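Local coordinates for protein D-alanyl-D-alanine carboxypeptidase (Streptococcus pneumoniae R6, PDB 1XP4) that probably trims the terminal D-alanine from peptidoglycan precursor peptides, as a serine-type D-Ala-D-Ala carboxypeptidase of the S11 family, at residues P214-G226 against S234-V246. Sequence-based numbering, arbitrary orientation.
Sequences PAYRGGFDGLKTG and SFVGTTVEKGMRV. With SO4 (sulfate ion), chain E.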
loop_
_atom_site.group_PDB
_atom_site.type_symbol
_atom_site.label_atom_id
_atom_site.label_comp_id
_atom_site.label_asym_id
_atom_site.label_seq_id
_atom_site.Cartn_x
_atom_site.Cartn_y
_atom_site.Cartn_z
ATOM N N PRO A 214 -9.843 2.080 -20.621
ATOM C CA PRO A 214 -9.438 0.978 -21.495
ATOM C C PRO A 214 -9.189 -0.371 -20.833
ATOM O O PRO A 214 -9.822 -1.357 -21.193
ATOM C CB PRO A 214 -8.183 1.525 -22.165
ATOM C CG PRO A 214 -8.537 2.955 -22.347
ATOM C CD PRO A 214 -9.128 3.314 -20.992
ATOM N N ALA A 215 -8.274 -0.416 -19.873
ATOM C CA ALA A 215 -7.933 -1.669 -19.212
ATOM C C ALA A 215 -8.699 -1.939 -17.928
ATOM O O ALA A 215 -8.190 -2.604 -17.025
ATOM C CB ALA A 215 -6.435 -1.709 -18.945
ATOM N N TYR A 216 -9.925 -1.430 -17.861
ATOM C CA TYR A 216 -10.799 -1.605 -16.699
ATOM C C TYR A 216 -10.876 -3.047 -16.205
ATOM O O TYR A 216 -10.906 -3.988 -16.999
ATOM C CB TYR A 216 -12.213 -1.142 -17.042
ATOM C CG TYR A 216 -13.246 -1.426 -15.971
ATOM C CD1 TYR A 216 -13.478 -0.521 -14.933
ATOM C CD2 TYR A 216 -13.979 -2.611 -15.983
ATOM C CE1 TYR A 216 -14.415 -0.790 -13.936
ATOM C CE2 TYR A 216 -14.916 -2.889 -14.988
ATOM C CZ TYR A 216 -15.128 -1.976 -13.970
ATOM O OH TYR A 216 -16.046 -2.258 -12.983
ATOM N N ARG A 217 -10.924 -3.201 -14.887
ATOM C CA ARG A 217 -11.039 -4.499 -14.232
ATOM C C ARG A 217 -11.809 -4.199 -12.945
ATOM O O ARG A 217 -11.306 -3.535 -12.038
ATOM C CB ARG A 217 -9.641 -5.090 -13.960
ATOM C CG ARG A 217 -9.498 -6.008 -12.733
ATOM C CD ARG A 217 -10.100 -7.406 -12.858
ATOM N NE ARG A 217 -9.252 -8.339 -13.598
ATOM C CZ ARG A 217 -9.206 -9.653 -13.376
ATOM N NH1 ARG A 217 -9.943 -10.205 -12.424
ATOM N NH2 ARG A 217 -8.457 -10.431 -14.137
ATOM N N GLY A 218 -13.051 -4.666 -12.902
ATOM C CA GLY A 218 -13.903 -4.428 -11.753
ATOM C C GLY A 218 -13.263 -4.680 -10.402
ATOM O O GLY A 218 -12.728 -5.763 -10.148
ATOM N N GLY A 219 -13.331 -3.674 -9.531
ATOM C CA GLY A 219 -12.768 -3.797 -8.198
ATOM C C GLY A 219 -11.594 -2.878 -7.913
ATOM O O GLY A 219 -11.394 -2.441 -6.782
ATOM N N PHE A 220 -10.827 -2.567 -8.946
ATOM C CA PHE A 220 -9.612 -1.762 -8.791
ATOM C C PHE A 220 -9.965 -0.361 -8.272
ATOM O O PHE A 220 -11.099 0.099 -8.340
ATOM C CB PHE A 220 -8.896 -1.688 -10.161
ATOM C CG PHE A 220 -7.796 -2.715 -10.271
ATOM C CD1 PHE A 220 -8.083 -3.975 -10.768
ATOM C CD2 PHE A 220 -6.533 -2.479 -9.739
ATOM C CE1 PHE A 220 -7.161 -5.003 -10.645
ATOM C CE2 PHE A 220 -5.614 -3.514 -9.646
ATOM C CZ PHE A 220 -5.931 -4.784 -10.079
ATOM N N ASP A 221 -8.955 0.273 -7.639
ATOM C CA ASP A 221 -9.057 1.673 -7.175
ATOM C C ASP A 221 -7.674 2.202 -6.756
ATOM O O ASP A 221 -7.555 3.133 -5.983
ATOM C CB ASP A 221 -10.058 1.810 -6.018
ATOM C CG ASP A 221 -9.836 0.751 -4.945
ATOM O OD1 ASP A 221 -9.079 -0.180 -5.174
ATOM O OD2 ASP A 221 -10.442 0.853 -3.888
ATOM N N GLY A 222 -6.625 1.518 -7.238
ATOM C CA GLY A 222 -5.259 2.023 -7.004
ATOM C C GLY A 222 -4.239 1.257 -7.848
ATOM O O GLY A 222 -4.580 0.327 -8.548
ATOM N N LEU A 223 -2.939 1.639 -7.753
ATOM C CA LEU A 223 -2.465 2.521 -6.689
ATOM C C LEU A 223 -1.506 3.595 -7.204
ATOM O O LEU A 223 -1.541 4.738 -6.780
ATOM C CB LEU A 223 -1.719 1.649 -5.676
ATOM C CG LEU A 223 -1.472 2.369 -4.345
ATOM C CD1 LEU A 223 -2.774 2.730 -3.627
ATOM C CD2 LEU A 223 -0.663 1.525 -3.359
ATOM N N LYS A 224 -0.592 3.164 -8.100
ATOM C CA LYS A 224 0.400 4.091 -8.668
ATOM C C LYS A 224 1.213 3.473 -9.817
ATOM O O LYS A 224 1.845 2.446 -9.675
ATOM C CB LYS A 224 1.386 4.542 -7.590
ATOM C CG LYS A 224 2.183 5.766 -8.046
ATOM C CD LYS A 224 1.319 7.006 -8.223
ATOM C CE LYS A 224 1.996 8.061 -9.106
ATOM N NZ LYS A 224 2.338 7.437 -10.377
ATOM N N THR A 225 1.177 4.125 -10.995
ATOM C CA THR A 225 2.016 3.635 -12.083
ATOM C C THR A 225 3.432 4.194 -12.008
ATOM O O THR A 225 3.769 5.008 -11.170
ATOM C CB THR A 225 1.414 3.981 -13.443
ATOM O OG1 THR A 225 0.997 5.345 -13.500
ATOM C CG2 THR A 225 0.241 3.062 -13.752
ATOM N N GLY A 226 4.310 3.626 -12.821
ATOM C CA GLY A 226 5.670 4.124 -12.870
ATOM C C GLY A 226 6.371 3.643 -14.118
ATOM O O GLY A 226 6.326 2.455 -14.445
ATOM N N SER A 234 5.851 -0.258 -15.060
ATOM C CA SER A 234 5.532 -0.720 -13.716
ATOM C C SER A 234 4.234 -0.152 -13.163
ATOM O O SER A 234 3.819 0.959 -13.506
ATOM C CB SER A 234 6.687 -0.377 -12.776
ATOM O OG SER A 234 7.892 -0.945 -13.255
ATOM N N PHE A 235 3.612 -0.926 -12.278
ATOM C CA PHE A 235 2.354 -0.530 -11.680
ATOM C C PHE A 235 2.027 -1.235 -10.367
ATOM O O PHE A 235 2.109 -2.459 -10.260
ATOM C CB PHE A 235 1.230 -0.782 -12.685
ATOM C CG PHE A 235 -0.143 -0.589 -12.125
ATOM C CD1 PHE A 235 -0.556 0.663 -11.680
ATOM C CD2 PHE A 235 -1.029 -1.657 -12.056
ATOM C CE1 PHE A 235 -1.838 0.850 -11.174
ATOM C CE2 PHE A 235 -2.311 -1.488 -11.556
ATOM C CZ PHE A 235 -2.721 -0.228 -11.110
ATOM N N VAL A 236 1.662 -0.443 -9.365
ATOM C CA VAL A 236 1.269 -0.997 -8.085
ATOM C C VAL A 236 -0.239 -0.856 -8.126
ATOM O O VAL A 236 -0.752 0.252 -8.294
ATOM C CB VAL A 236 1.805 -0.184 -6.877
ATOM C CG1 VAL A 236 1.337 -0.832 -5.584
ATOM C CG2 VAL A 236 3.322 -0.124 -6.897
ATOM N N GLY A 237 -0.947 -1.974 -8.004
ATOM C CA GLY A 237 -2.393 -1.918 -8.030
ATOM C C GLY A 237 -3.028 -2.590 -6.833
ATOM O O GLY A 237 -2.509 -3.578 -6.324
ATOM N N THR A 238 -4.140 -2.041 -6.357
ATOM C CA THR A 238 -4.852 -2.644 -5.237
ATOM C C THR A 238 -6.282 -2.875 -5.716
ATOM O O THR A 238 -6.803 -2.119 -6.538
ATOM C CB THR A 238 -4.854 -1.739 -3.980
ATOM O OG1 THR A 238 -5.492 -2.433 -2.899
ATOM C CG2 THR A 238 -5.600 -0.441 -4.246
ATOM N N THR A 239 -6.917 -3.924 -5.213
ATOM C CA THR A 239 -8.268 -4.232 -5.645
ATOM C C THR A 239 -8.979 -5.124 -4.651
ATOM O O THR A 239 -8.346 -5.779 -3.823
ATOM C CB THR A 239 -8.247 -4.965 -6.996
ATOM O OG1 THR A 239 -9.578 -5.068 -7.509
ATOM C CG2 THR A 239 -7.693 -6.369 -6.820
ATOM N N VAL A 240 -10.303 -5.140 -4.732
ATOM C CA VAL A 240 -11.098 -5.995 -3.869
ATOM C C VAL A 240 -11.798 -6.961 -4.799
ATOM O O VAL A 240 -12.778 -6.599 -5.449
ATOM C CB VAL A 240 -12.171 -5.223 -3.075
ATOM C CG1 VAL A 240 -12.974 -6.198 -2.226
ATOM C CG2 VAL A 240 -11.521 -4.174 -2.190
ATOM N N GLU A 241 -11.281 -8.183 -4.870
ATOM C CA GLU A 241 -11.859 -9.199 -5.731
ATOM C C GLU A 241 -12.314 -10.372 -4.878
ATOM O O GLU A 241 -11.546 -10.898 -4.077
ATOM C CB GLU A 241 -10.831 -9.658 -6.762
ATOM C CG GLU A 241 -11.389 -9.806 -8.156
ATOM C CD GLU A 241 -10.301 -10.004 -9.191
ATOM O OE1 GLU A 241 -9.645 -11.061 -9.164
ATOM O OE2 GLU A 241 -10.092 -9.099 -10.029
ATOM N N LYS A 242 -13.571 -10.765 -5.060
ATOM C CA LYS A 242 -14.175 -11.865 -4.318
ATOM C C LYS A 242 -14.067 -11.656 -2.820
ATOM O O LYS A 242 -13.746 -12.580 -2.073
ATOM C CB LYS A 242 -13.536 -13.184 -4.717
ATOM C CG LYS A 242 -13.769 -13.520 -6.167
ATOM C CD LYS A 242 -13.054 -14.788 -6.563
ATOM C CE LYS A 242 -13.119 -14.990 -8.068
ATOM N NZ LYS A 242 -12.432 -16.253 -8.484
ATOM N N GLY A 243 -14.336 -10.424 -2.397
ATOM C CA GLY A 243 -14.296 -10.072 -0.989
ATOM C C GLY A 243 -12.925 -9.893 -0.363
ATOM O O GLY A 243 -12.831 -9.572 0.827
HETATM N N MSE A 244 -11.867 -10.074 -1.154
HETATM C CA MSE A 244 -10.500 -9.961 -0.645
HETATM C C MSE A 244 -9.688 -8.831 -1.280
HETATM O O MSE A 244 -9.689 -8.656 -2.504
HETATM C CB MSE A 244 -9.787 -11.301 -0.852
HETATM C CG MSE A 244 -8.309 -11.337 -0.492
HETATM SE SE MSE A 244 -7.567 -13.131 -0.728
HETATM C CE MSE A 244 -7.045 -13.045 -2.581
ATOM N N ARG A 245 -8.994 -8.067 -0.438
ATOM C CA ARG A 245 -8.163 -6.964 -0.916
ATOM C C ARG A 245 -6.760 -7.458 -1.240
ATOM O O ARG A 245 -6.075 -8.055 -0.406
ATOM C CB ARG A 245 -8.075 -5.854 0.125
ATOM C CG ARG A 245 -7.250 -4.679 -0.334
ATOM C CD ARG A 245 -7.964 -3.381 -0.031
ATOM N NE ARG A 245 -7.975 -2.535 -1.217
ATOM C CZ ARG A 245 -8.940 -1.672 -1.508
ATOM N NH1 ARG A 245 -9.979 -1.531 -0.694
ATOM N NH2 ARG A 245 -8.878 -0.974 -2.636
ATOM N N VAL A 246 -6.333 -7.186 -2.463
ATOM C CA VAL A 246 -5.035 -7.620 -2.922
ATOM C C VAL A 246 -4.187 -6.445 -3.342
ATOM O O VAL A 246 -4.671 -5.534 -4.014
ATOM C CB VAL A 246 -5.170 -8.563 -4.138
ATOM C CG1 VAL A 246 -3.790 -8.919 -4.677
ATOM C CG2 VAL A 246 -5.939 -9.821 -3.751
HETATM S S SO4 E . 3.874 7.445 -15.130
HETATM O O1 SO4 E . 3.179 8.326 -16.094
HETATM O O2 SO4 E . 3.098 7.374 -13.880
HETATM O O3 SO4 E . 4.016 6.086 -15.691
HETATM O O4 SO4 E . 5.205 8.019 -14.843
#
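Val236 O is gripped by two successive backbone amides, Leu223 N at 2.6 Å and Lys224 N at 2.9 Å. This doubling is a classic beta bulge in the antiparallel pairing of 220-226 with 234-241; Val236 N answers with a nearly straight bond to Lys224 O (174°). Beyond it, Gly226 and Ser234 exchange a pair of backbone bonds.

Lys224, predicted to bind substrate, leaves the strand with CG anti to its N (chi1 -165°), then bends at chi2 and chi4, which brings NZ within 2.9 Å of Thr225 O. There it lies beside Ser104 and Ser41, consistent with the KTG motif of penicillin-binding proteins lining the active site. Thr225 OG1 hydrogen-bonds Thr206 OG1 and lies 2.9 Å from sulfate O2, while its CG2 meets Phe235 CD1 at 3.3 Å.

Towards the other end, Thr239 CB stands over the centre of the Phe220 ring, 3.7 Å from its centroid, a CH-pi contact. Arg245 NH2 reaches the syn side of Asp221 OD2 at 2.7 Å with the flat groups nearly coplanar, and its NE bonds Thr238 OG1, which fixes the guanidinium's rotation. Arg217 makes a salt bridge to Glu241 and another to Asp272.

The hairpin forms one edge of the five-stranded sheet: Phe235 packs edge-to-face on Phe264 of helix 262-277, whereas Leu223 and Val236 rest on helix 170-183, and strand 244-253 continues the sheet beyond 234-241.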